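Local coordinates for hypothetical protein (Giardia lamblia, PDB 3I3F) that is of unknown function but belongs to the YjgF-like (endoribonuclease L-PSP) family, forms a trimer and can hold pentanoic acid in its pockets, at residues E59-T64 with A99-L104; S90-D95 with G128-V133. All coordinates share one frame; numbering follows the deposited sequence.

Contact 1: E59-T64 with A99-L104; sequences EQTRQT and ARFNEL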
loop_
_atom_site.group_PDB
_atom_site.type_symbol
_atom_site.label_atom_id
_atom_site.label_comp_id
_atom_site.label_asym_id
_atom_site.label_seq_id
_atom_site.Cartn_x
_atom_site.Cartn_y
_atom_site.Cartn_z
ATOM N N GLU A 59 -9.436 10.555 19.753
ATOM C CA GLU A 59 -10.615 11.016 19.019
ATOM C C GLU A 59 -10.416 10.966 17.501
ATOM O O GLU A 59 -11.357 10.662 16.768
ATOM C CB GLU A 59 -11.030 12.418 19.477
ATOM C CG GLU A 59 -11.465 12.484 20.945
ATOM C CD GLU A 59 -12.634 11.563 21.270
ATOM O OE1 GLU A 59 -13.548 11.427 20.430
ATOM O OE2 GLU A 59 -12.637 10.974 22.373
ATOM N N GLN A 60 -9.204 11.247 17.030
ATOM C CA GLN A 60 -8.904 11.077 15.605
ATOM C C GLN A 60 -9.013 9.613 15.188
ATOM O O GLN A 60 -9.520 9.312 14.109
ATOM C CB GLN A 60 -7.518 11.623 15.248
ATOM C CG GLN A 60 -7.459 13.140 15.191
ATOM C CD GLN A 60 -6.153 13.671 14.623
ATOM O OE1 GLN A 60 -5.473 12.996 13.847
ATOM N NE2 GLN A 60 -5.803 14.895 14.999
ATOM N N THR A 61 -8.549 8.708 16.049
ATOM C CA THR A 61 -8.615 7.276 15.767
ATOM C C THR A 61 -10.060 6.789 15.691
ATOM O O THR A 61 -10.427 6.085 14.750
ATOM C CB THR A 61 -7.836 6.459 16.818
ATOM O OG1 THR A 61 -6.454 6.835 16.776
ATOM C CG2 THR A 61 -7.960 4.964 16.549
ATOM N N ARG A 62 -10.884 7.177 16.662
ATOM C CA ARG A 62 -12.290 6.777 16.675
ATOM C C ARG A 62 -13.029 7.311 15.446
ATOM O O ARG A 62 -13.813 6.597 14.825
ATOM C CB ARG A 62 -12.979 7.254 17.957
ATOM C CG ARG A 62 -12.506 6.540 19.216
ATOM C CD ARG A 62 -13.228 7.051 20.455
ATOM N NE ARG A 62 -12.771 6.388 21.675
ATOM C CZ ARG A 62 -13.207 5.202 22.091
ATOM N NH1 ARG A 62 -14.112 4.541 21.382
ATOM N NH2 ARG A 62 -12.740 4.675 23.216
ATOM N N GLN A 63 -12.770 8.570 15.097
ATOM C CA GLN A 63 -13.405 9.185 13.932
ATOM C C GLN A 63 -12.960 8.516 12.627
ATOM O O GLN A 63 -13.773 8.318 11.725
ATOM C CB GLN A 63 -13.116 10.689 13.888
ATOM C CG GLN A 63 -13.837 11.435 12.768
ATOM C CD GLN A 63 -15.342 11.437 12.949
ATOM O OE1 GLN A 63 -15.851 11.932 13.953
ATOM N NE2 GLN A 63 -16.060 10.885 11.978
ATOM N N THR A 64 -11.678 8.169 12.537
ATOM C CA THR A 64 -11.143 7.499 11.351
ATOM C C THR A 64 -11.857 6.178 11.081
ATOM O O THR A 64 -12.273 5.914 9.954
ATOM C CB THR A 64 -9.626 7.249 11.481
ATOM O OG1 THR A 64 -8.940 8.503 11.545
ATOM C CG2 THR A 64 -9.099 6.454 10.289
ATOM N N ALA A 99 0.601 3.212 21.563
ATOM C CA ALA A 99 -0.018 2.138 22.337
ATOM C C ALA A 99 -1.523 2.349 22.464
ATOM O O ALA A 99 -2.290 1.393 22.366
ATOM C CB ALA A 99 0.625 2.023 23.719
ATOM N N ARG A 100 -1.941 3.596 22.677
ATOM C CA ARG A 100 -3.366 3.906 22.778
ATOM C C ARG A 100 -4.080 3.620 21.457
ATOM O O ARG A 100 -5.200 3.106 21.449
ATOM C CB ARG A 100 -3.598 5.361 23.215
ATOM C CG ARG A 100 -5.072 5.734 23.436
ATOM C CD ARG A 100 -5.779 4.722 24.325
ATOM N NE ARG A 100 -7.152 5.095 24.655
ATOM C CZ ARG A 100 -8.068 4.245 25.116
ATOM N NH1 ARG A 100 -7.774 2.960 25.302
ATOM N NH2 ARG A 100 -9.294 4.675 25.393
ATOM N N PHE A 101 -3.426 3.933 20.341
ATOM C CA PHE A 101 -3.990 3.603 19.038
ATOM C C PHE A 101 -4.313 2.114 18.937
ATOM O O PHE A 101 -5.400 1.744 18.496
ATOM C CB PHE A 101 -3.060 3.998 17.889
ATOM C CG PHE A 101 -3.507 3.454 16.566
ATOM C CD1 PHE A 101 -4.464 4.121 15.818
ATOM C CD2 PHE A 101 -3.016 2.244 16.095
ATOM C CE1 PHE A 101 -4.902 3.605 14.608
ATOM C CE2 PHE A 101 -3.454 1.722 14.890
ATOM C CZ PHE A 101 -4.394 2.402 14.147
ATOM N N ASN A 102 -3.370 1.267 19.337
ATOM C CA ASN A 102 -3.576 -0.181 19.247
ATOM C C ASN A 102 -4.660 -0.695 20.195
ATOM O O ASN A 102 -5.398 -1.616 19.851
ATOM C CB ASN A 102 -2.260 -0.936 19.449
ATOM C CG ASN A 102 -1.334 -0.807 18.256
ATOM O OD1 ASN A 102 -1.770 -0.908 17.107
ATOM N ND2 ASN A 102 -0.053 -0.580 18.520
ATOM N N GLU A 103 -4.770 -0.085 21.372
ATOM C CA GLU A 103 -5.860 -0.410 22.291
ATOM C C GLU A 103 -7.209 -0.117 21.636
ATOM O O GLU A 103 -8.122 -0.942 21.685
ATOM C CB GLU A 103 -5.734 0.386 23.592
ATOM C CG GLU A 103 -4.510 0.016 24.417
ATOM C CD GLU A 103 -4.280 0.926 25.613
ATOM O OE1 GLU A 103 -4.952 1.974 25.731
ATOM O OE2 GLU A 103 -3.404 0.593 26.438
ATOM N N LEU A 104 -7.321 1.057 21.016
ATOM C CA LEU A 104 -8.546 1.453 20.316
ATOM C C LEU A 104 -8.796 0.579 19.087
ATOM O O LEU A 104 -9.936 0.220 18.794
ATOM C CB LEU A 104 -8.474 2.925 19.903
ATOM C CG LEU A 104 -8.446 3.921 21.063
ATOM C CD1 LEU A 104 -7.959 5.279 20.589
ATOM C CD2 LEU A 104 -9.822 4.027 21.707
#
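Thr61 meets the rim of the Phe101 ring, and Leu104 touches Thr61 with one methyl and the Arg62 guanidinium with the other. The Thr61 CB bond is directed at helix segment 99-104, and its two branches divide the work. OG1 sits anti to the carbonyl carbon (chi1 -62°), which puts CG2 anti to the backbone N. CG2 lies 3.7 Å from Phe101 CD1, while OG1 comes in at the ring edge, in its plane, 3.5 Å from Phe101 CD1. That hydroxyl is satisfied by the carbonyl of Leu57, one turn back in its own helix. Phe101, with CG anti to its backbone N, crosses Thr61 at about a right angle.

Leu104 also faces the partner helix, and its methyls part: CD1 rests 4.0 Å from Thr61 CB, whereas CD2 lies over one face of the Arg62 guanidinium, offset toward the rim and 3.3 Å from Arg62 NH2. The same CD2 lies over the centre of the Arg100 guanidinium, so one methyl touches both cationic groups, whose planes are 69° apart. In the conformer of Arg62 described here, one of two, Arg62 NH2 and Arg100 NH2 still approach to 4.1 Å. This like-charge proximity is probably eased by the salt bridges of Arg100 to Glu103 (NH1 to OE1, 3.0 Å) and to Glu58, the latter also a long, weak ion partner of Arg62.

The segment axes come within 10.0 Å at a crossing angle of -33°, running roughly the same way. Helices 56-74 and 95-108 thus pack side by side, and the Phe101 ring reaches from helix 95-108 to the sheet, packing on Val131 of strand 131-139 and on Ile87 and Leu89 of strand 82-90.

Contact 2: S90-D95 with G128-V133; sequences STSLSD and GLLVEV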
loop_
_atom_site.group_PDB
_atom_site.type_symbol
_atom_site.label_atom_id
_atom_site.label_comp_id
_atom_site.label_asym_id
_atom_site.label_seq_id
_atom_site.Cartn_x
_atom_site.Cartn_y
_atom_site.Cartn_z
ATOM N N SER A 90 1.647 9.306 12.907
ATOM C CA SER A 90 2.533 10.458 12.801
ATOM C C SER A 90 3.872 10.163 13.469
ATOM O O SER A 90 3.925 9.526 14.522
ATOM C CB SER A 90 1.902 11.692 13.445
ATOM O OG SER A 90 2.805 12.785 13.422
ATOM N N THR A 91 4.952 10.636 12.853
ATOM C CA THR A 91 6.277 10.549 13.462
ATOM C C THR A 91 6.321 11.276 14.811
ATOM O O THR A 91 7.161 10.969 15.657
ATOM C CB THR A 91 7.362 11.128 12.531
ATOM O OG1 THR A 91 6.950 12.413 12.054
ATOM C CG2 THR A 91 7.595 10.205 11.345
ATOM N N SER A 92 5.408 12.227 15.010
ATOM C CA SER A 92 5.328 12.998 16.254
ATOM C C SER A 92 4.754 12.235 17.457
ATOM O O SER A 92 4.881 12.700 18.590
ATOM C CB SER A 92 4.495 14.265 16.027
ATOM O OG SER A 92 3.121 13.957 15.845
ATOM N N LEU A 93 4.119 11.085 17.227
ATOM C CA LEU A 93 3.449 10.361 18.311
ATOM C C LEU A 93 4.425 9.813 19.349
ATOM O O LEU A 93 5.509 9.337 19.007
ATOM C CB LEU A 93 2.600 9.203 17.771
ATOM C CG LEU A 93 1.385 9.519 16.896
ATOM C CD1 LEU A 93 0.499 8.285 16.798
ATOM C CD2 LEU A 93 0.587 10.700 17.427
ATOM N N SER A 94 4.022 9.880 20.614
ATOM C CA SER A 94 4.763 9.253 21.706
ATOM C C SER A 94 4.505 7.752 21.718
ATOM O O SER A 94 3.629 7.259 21.003
ATOM C CB SER A 94 4.328 9.844 23.047
ATOM O OG SER A 94 2.982 9.497 23.337
ATOM N N ASP A 95 5.256 7.032 22.547
ATOM C CA ASP A 95 5.028 5.599 22.744
ATOM C C ASP A 95 3.627 5.341 23.292
ATOM O O ASP A 95 2.972 4.376 22.898
ATOM C CB ASP A 95 6.071 5.003 23.700
ATOM C CG ASP A 95 7.467 4.959 23.102
ATOM O OD1 ASP A 95 7.633 5.308 21.914
ATOM O OD2 ASP A 95 8.404 4.569 23.830
ATOM N N GLY A 128 -1.578 18.499 11.169
ATOM C CA GLY A 128 -2.548 18.186 12.223
ATOM C C GLY A 128 -2.914 16.718 12.376
ATOM O O GLY A 128 -3.445 16.318 13.416
ATOM N N LEU A 129 -2.635 15.911 11.353
ATOM C CA LEU A 129 -3.021 14.501 11.356
ATOM C C LEU A 129 -2.081 13.676 12.229
ATOM O O LEU A 129 -0.861 13.731 12.062
ATOM C CB LEU A 129 -3.015 13.937 9.931
ATOM C CG LEU A 129 -3.927 14.617 8.910
ATOM C CD1 LEU A 129 -3.791 13.940 7.553
ATOM C CD2 LEU A 129 -5.374 14.600 9.374
ATOM N N LEU A 130 -2.660 12.916 13.159
ATOM C CA LEU A 130 -1.893 12.040 14.049
ATOM C C LEU A 130 -1.927 10.585 13.587
ATOM O O LEU A 130 -1.054 9.796 13.950
ATOM C CB LEU A 130 -2.437 12.137 15.476
ATOM C CG LEU A 130 -2.427 13.542 16.086
ATOM C CD1 LEU A 130 -3.128 13.542 17.435
ATOM C CD2 LEU A 130 -1.005 14.069 16.218
ATOM N N VAL A 131 -2.945 10.240 12.801
ATOM C CA VAL A 131 -3.118 8.892 12.280
ATOM C C VAL A 131 -3.819 8.959 10.927
ATOM O O VAL A 131 -4.636 9.850 10.679
ATOM C CB VAL A 131 -3.944 8.011 13.257
ATOM C CG1 VAL A 131 -5.291 8.659 13.566
ATOM C CG2 VAL A 131 -4.139 6.606 12.692
ATOM N N GLU A 132 -3.478 8.024 10.052
ATOM C CA GLU A 132 -4.156 7.881 8.774
ATOM C C GLU A 132 -4.204 6.407 8.414
ATOM O O GLU A 132 -3.202 5.702 8.538
ATOM C CB GLU A 132 -3.433 8.671 7.684
ATOM C CG GLU A 132 -4.158 8.653 6.342
ATOM C CD GLU A 132 -3.588 9.623 5.328
ATOM O OE1 GLU A 132 -2.710 10.439 5.687
ATOM O OE2 GLU A 132 -4.033 9.568 4.160
ATOM N N VAL A 133 -5.374 5.942 7.993
ATOM C CA VAL A 133 -5.556 4.551 7.598
ATOM C C VAL A 133 -5.791 4.510 6.094
ATOM O O VAL A 133 -6.698 5.170 5.580
ATOM C CB VAL A 133 -6.719 3.895 8.361
ATOM C CG1 VAL A 133 -6.946 2.470 7.877
ATOM C CG2 VAL A 133 -6.433 3.912 9.857
#
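This is a strand-end contact, in which a turn leaving strand 82-90 meets the residues that lead into the neighbouring antiparallel strand 131-139. One backbone bond carries it: Ser90 N donates to Leu130 O at 2.9 Å, with an N-H...O angle of 166°. The bond is nearly straight at the hydrogen, yet the donor stands above the Leu130 carbonyl plane, 49° out of it.

Beside that bond Ser90 CB, directed at the other segment, lies 3.5 Å from Leu130 O, with Leu129 O slightly farther off. Its OG is anti to the backbone N (chi1 176°), which brings it round to Ser92 OG at 2.7 Å; either hydroxyl could be the donor. A type I beta turn from Ser90 to Leu93 sets this geometry, closed by Leu93 N to Ser90 O at 3.1 Å. It reverses the chain as strand 82-90 ends, ahead of helix 95-108, whose N-cap is Ser94. The order of strand 82-90, then helix 95-108, then strand 117-123 parallel to the first makes a beta-alpha-beta crossover in the YjgF-like fold, and the turn is where it leaves the sheet.

The apolar part is Leu93 against Leu130, crossing obliquely. Leu93 CG is anti to its carbonyl carbon, and the branch then spreads its methyls: CD2 touches Leu130 CB at 3.9 Å, while CD1 lies 3.6 Å from Leu130 O, the oxygen that accepts the Ser90 bond. Leu130 CD2 reaches on to the Ser92 hydroxyl, 4.1 Å from OG. Leu93 also packs against Leu57 of helix 56-74, while Glu132, two residues past Leu130, touches the bound pentanoic acid and Cys119 of the third subunit.

Overall arrangement
Along the chain the segments alternate, 59-64, 90-95, 99-104, 128-133, so the two contacts cross along the chain, all four segments lying in the YjgF-like family region; their centres lie 10 Å apart, on the same side of the chain's centre. Contact 1 joins helices 56-74 and 95-108, which cover the mixed sheet, and contact 2 joins the ends of sheet neighbours 82-90 and 131-139. They touch directly: Gln60 OE1 is 2.9 Å from Leu130 N, a probable hydrogen bond, and Phe101 CE1 packs 3.6 Å from Val131 CG2. The helical layer is therefore tied to the same strand that carries Glu132 to a pentanoic acid pocket.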